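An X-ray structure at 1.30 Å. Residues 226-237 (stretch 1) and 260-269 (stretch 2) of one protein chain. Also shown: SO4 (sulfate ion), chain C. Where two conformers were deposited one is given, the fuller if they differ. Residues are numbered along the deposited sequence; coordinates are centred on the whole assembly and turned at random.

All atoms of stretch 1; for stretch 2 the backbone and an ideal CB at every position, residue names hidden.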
# COMPACT_ATOMS: atom_id res chain seq x y z
N ARG A 226 5.98 7.49 -0.63
CA ARG A 226 6.72 8.27 -1.60
C ARG A 226 6.20 7.96 -3.00
O ARG A 226 5.82 6.83 -3.29
CB ARG A 226 8.21 7.90 -1.45
CG ARG A 226 9.18 8.57 -2.39
CD ARG A 226 10.55 7.94 -2.21
NE ARG A 226 11.53 8.56 -3.10
CZ ARG A 226 12.69 8.02 -3.43
NH1 ARG A 226 13.08 6.88 -2.87
NH2 ARG A 226 13.47 8.64 -4.32
N LYS A 227 6.25 8.95 -3.87
CA LYS A 227 5.94 8.83 -5.29
C LYS A 227 7.15 9.22 -6.13
O LYS A 227 7.69 10.33 -5.96
CB LYS A 227 4.77 9.76 -5.64
CG LYS A 227 4.42 9.80 -7.11
CD LYS A 227 3.88 8.47 -7.65
CE LYS A 227 3.44 8.54 -9.12
NZ LYS A 227 4.51 8.98 -10.06
N VAL A 228 7.52 8.33 -7.05
CA VAL A 228 8.61 8.55 -7.99
C VAL A 228 8.11 8.50 -9.43
O VAL A 228 7.08 7.88 -9.72
CB VAL A 228 9.79 7.57 -7.77
CG1 VAL A 228 10.31 7.71 -6.32
CG2 VAL A 228 9.43 6.14 -8.12
N GLY A 229 8.86 9.15 -10.31
CA GLY A 229 8.53 9.24 -11.72
C GLY A 229 7.33 10.13 -12.06
O GLY A 229 6.57 10.59 -11.19
N VAL A 230 7.17 10.36 -13.37
CA VAL A 230 6.06 11.09 -13.93
C VAL A 230 5.00 10.10 -14.39
O VAL A 230 5.32 9.13 -15.10
CB VAL A 230 6.53 12.04 -15.10
CG1 VAL A 230 5.36 12.64 -15.83
CG2 VAL A 230 7.41 13.15 -14.53
N GLY A 231 3.75 10.39 -14.03
CA GLY A 231 2.61 9.52 -14.31
C GLY A 231 2.33 8.61 -13.11
O GLY A 231 3.24 8.23 -12.38
N GLY A 232 1.06 8.24 -12.93
CA GLY A 232 0.60 7.37 -11.84
C GLY A 232 -0.31 8.09 -10.91
O GLY A 232 -0.30 9.33 -10.83
N PHE A 233 -1.10 7.33 -10.18
CA PHE A 233 -2.17 7.94 -9.39
C PHE A 233 -2.62 7.09 -8.22
O PHE A 233 -2.36 5.88 -8.18
CB PHE A 233 -3.38 8.34 -10.29
CG PHE A 233 -4.09 7.18 -10.94
CD1 PHE A 233 -5.14 6.54 -10.28
CD2 PHE A 233 -3.73 6.72 -12.21
CE1 PHE A 233 -5.82 5.46 -10.89
CE2 PHE A 233 -4.39 5.63 -12.79
CZ PHE A 233 -5.44 5.04 -12.16
N ILE A 234 -3.34 7.75 -7.33
CA ILE A 234 -4.07 7.13 -6.24
C ILE A 234 -5.52 7.61 -6.39
O ILE A 234 -5.77 8.83 -6.47
CB ILE A 234 -3.50 7.50 -4.86
CG1 ILE A 234 -2.07 6.94 -4.71
CG2 ILE A 234 -4.43 7.03 -3.71
CD1 ILE A 234 -1.28 7.46 -3.49
N GLU A 235 -6.48 6.68 -6.37
CA GLU A 235 -7.89 6.97 -6.59
C GLU A 235 -8.76 6.13 -5.65
O GLU A 235 -8.49 4.96 -5.48
CB GLU A 235 -8.17 6.61 -8.07
CG GLU A 235 -9.51 6.78 -8.60
CD GLU A 235 -9.40 6.83 -10.13
OE1 GLU A 235 -9.29 5.77 -10.75
OE2 GLU A 235 -9.33 7.95 -10.67
N ASN A 236 -9.81 6.72 -5.09
CA ASN A 236 -10.76 5.99 -4.27
C ASN A 236 -10.08 5.27 -3.12
O ASN A 236 -10.32 4.09 -2.85
CB ASN A 236 -11.63 5.06 -5.11
CG ASN A 236 -12.23 5.73 -6.37
OD1 ASN A 236 -12.30 5.11 -7.40
ND2 ASN A 236 -12.66 6.96 -6.26
N CYS A 237 -9.21 5.98 -2.42
CA CYS A 237 -8.53 5.42 -1.25
C CYS A 237 -8.75 6.27 -0.02
O CYS A 237 -8.89 7.49 -0.11
CB CYS A 237 -7.02 5.29 -1.46
SG CYS A 237 -6.55 4.10 -2.74
N UNK A 260 10.67 16.87 -9.54
CA UNK A 260 10.58 16.57 -10.98
C UNK A 260 9.65 15.41 -11.30
O UNK A 260 9.63 14.93 -12.45
CB UNK A 260 11.97 16.26 -11.53
N UNK A 261 8.81 15.03 -10.32
CA UNK A 261 7.87 13.92 -10.48
C UNK A 261 6.46 14.43 -10.29
O UNK A 261 6.24 15.63 -10.07
CB UNK A 261 8.17 12.79 -9.49
N UNK A 262 5.47 13.56 -10.40
CA UNK A 262 4.09 14.01 -10.22
C UNK A 262 3.22 12.86 -9.72
O UNK A 262 3.67 11.71 -9.58
CB UNK A 262 3.53 14.57 -11.53
N UNK A 263 1.97 13.20 -9.45
CA UNK A 263 0.92 12.25 -9.13
C UNK A 263 -0.41 12.92 -9.37
O UNK A 263 -0.51 14.14 -9.31
CB UNK A 263 1.03 11.75 -7.69
N UNK A 264 -1.44 12.11 -9.57
CA UNK A 264 -2.84 12.55 -9.40
C UNK A 264 -3.39 11.79 -8.20
O UNK A 264 -3.19 10.59 -8.08
CB UNK A 264 -3.68 12.30 -10.65
N UNK A 265 -4.08 12.51 -7.33
CA UNK A 265 -4.84 11.90 -6.23
C UNK A 265 -6.27 12.43 -6.40
O UNK A 265 -6.52 13.64 -6.35
CB UNK A 265 -4.26 12.24 -4.86
N UNK A 266 -7.19 11.48 -6.57
CA UNK A 266 -8.58 11.79 -6.88
C UNK A 266 -9.49 10.97 -6.00
O UNK A 266 -9.24 9.79 -5.77
CB UNK A 266 -8.89 11.53 -8.36
N UNK A 267 -10.58 11.57 -5.54
CA UNK A 267 -11.61 10.86 -4.80
C UNK A 267 -11.01 10.03 -3.68
O UNK A 267 -11.12 8.81 -3.65
CB UNK A 267 -12.42 9.97 -5.74
N UNK A 268 -10.35 10.72 -2.76
CA UNK A 268 -9.63 10.11 -1.65
C UNK A 268 -9.84 10.89 -0.38
O UNK A 268 -10.26 12.06 -0.39
CB UNK A 268 -8.14 10.01 -1.96
N UNK A 269 -9.57 10.24 0.76
CA UNK A 269 -9.83 10.89 2.04
C UNK A 269 -8.82 10.49 3.13
O UNK A 269 -8.42 9.32 3.25
CB UNK A 269 -11.25 10.55 2.50
S SO4 C . 16.41 6.54 -4.85
O1 SO4 C . 17.00 5.32 -5.40
O2 SO4 C . 17.45 7.50 -4.49
O3 SO4 C . 15.54 7.14 -5.85
O4 SO4 C . 15.68 6.16 -3.65

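Position 260 has a positive phi (68°), and nothing of stretch 1 lies within 5.5 Å of its ideal CB. Glycine, asparagine or another small polar residue would suit; in Ser260 the carbonyl O packs 3.5 Å from Val230 CG2.

At position 261 the CA-to-CB bond points toward stretch 1, and the ideal CB is already 3.2 Å from Gly229 O. A small or slender side chain is favoured: alanine, serine or cysteine. Cys261 (chi1 m) places SG 3.2 Å from Gly229 N.

The CB of position 262 points sideways, yet the free amide of Gly231 and the Lys227 ammonium are nearby, so an acceptor such as aspartate or asparagine would be apt. In Asp262, chi1 p brings the carboxylate back, and Gly231 N donates to OD1 at 2.7 Å. The backbone contributes too: Asp262 N donates to Gly229 O (3.3 Å) and Lys227 NZ to Asp262 O (2.9 Å). Lys227 NZ and Asp262 OD1, 4.5 Å apart, are opposite charges near each other but beyond a salt bridge. Water 1 links OD1 to Gly232 O.

Position 263 has its ideal CB 3.9 Å from Lys227 CG, beside an aliphatic surface that Ile234 extends; valine, leucine or isoleucine would fit. Ile263 meets Ile234, CD1 to CD1, at 3.9 Å.

From 264 to 266 the backbone runs parallel to the strand that pairs Phe233, Ile234 and Glu235 with it. The CB of position 264 lies 4.0 Å from Phe233 CB, on the same face, where alanine, valine or threonine could sit. Ala264 makes that apolar contact, while its O accepts from Ile234 N (2.9 Å).

Position 265 shares the other face with Ile234, which favours a branched aliphatic residue. Ile265 brings CG1 4.4 Å from Ile234 CB.

Position 266 returns to the face of Glu235, whose OE2 is 4.3 Å from the ideal CB; lysine, arginine or a polar residue would be compatible. The chain of Lys266 extends past the carboxylate, CD 4.1 Å from Glu235 OE2, and water 2 joins OE2 to NZ, the latter weakly.

Phi and psi of 50° and 61° at position 267 suit asparagine, aspartate or glycine. Asn267 packs CB 3.1 Å from Asn236 ND2, and water 3 bridges ND2 to Asn267 OD1.

At position 268 the CB sits tight against Cys237 O, and a small polar residue such as serine or threonine would suit, able to meet the Cys237 amide. Ser268 OG donates to Lys266 O (3.0 Å) and weakly accepts from Cys237 N (3.3 Å).

The CA-to-CB bond at position 269 points sideways, with Cys237 O 4.7 Å from the ideal CB, so stretch 1 restricts the choice little; Ala269 N donates to Cys237 O (3.0 Å).

Stretch 2, residues 260-269: SCDIAIKNSA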
# COMPACT_ATOMS: atom_id res chain seq x y z
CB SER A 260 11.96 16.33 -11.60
OG SER A 260 12.75 17.47 -11.41
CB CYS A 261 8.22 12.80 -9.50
SG CYS A 261 9.87 12.13 -9.77
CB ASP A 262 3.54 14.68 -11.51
CG ASP A 262 3.22 13.74 -12.64
OD1 ASP A 262 3.20 12.50 -12.45
OD2 ASP A 262 2.97 14.27 -13.75
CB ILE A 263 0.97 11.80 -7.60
CG1 ILE A 263 0.26 10.45 -7.39
CG2 ILE A 263 0.50 12.89 -6.62
CD1 ILE A 263 0.47 9.82 -6.00
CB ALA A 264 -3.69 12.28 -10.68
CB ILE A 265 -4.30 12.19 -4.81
CG1 ILE A 265 -2.82 11.81 -4.70
CG2 ILE A 265 -5.15 11.43 -3.76
CD1 ILE A 265 -2.22 12.07 -3.35
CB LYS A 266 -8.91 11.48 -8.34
CG LYS A 266 -8.00 12.24 -9.35
CD LYS A 266 -8.37 11.92 -10.83
CE LYS A 266 -7.28 12.37 -11.82
NZ LYS A 266 -7.42 11.84 -13.22
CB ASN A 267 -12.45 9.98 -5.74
CG ASN A 267 -13.14 10.79 -6.79
OD1 ASN A 267 -12.92 10.60 -8.02
ND2 ASN A 267 -13.97 11.67 -6.35
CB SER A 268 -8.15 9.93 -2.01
OG SER A 268 -8.02 8.98 -3.11
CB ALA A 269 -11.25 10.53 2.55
O HOH W 1 0.57 11.55 -12.34
O HOH W 2 -7.43 8.49 -12.51
O HOH W 3 -12.94 7.66 -9.14
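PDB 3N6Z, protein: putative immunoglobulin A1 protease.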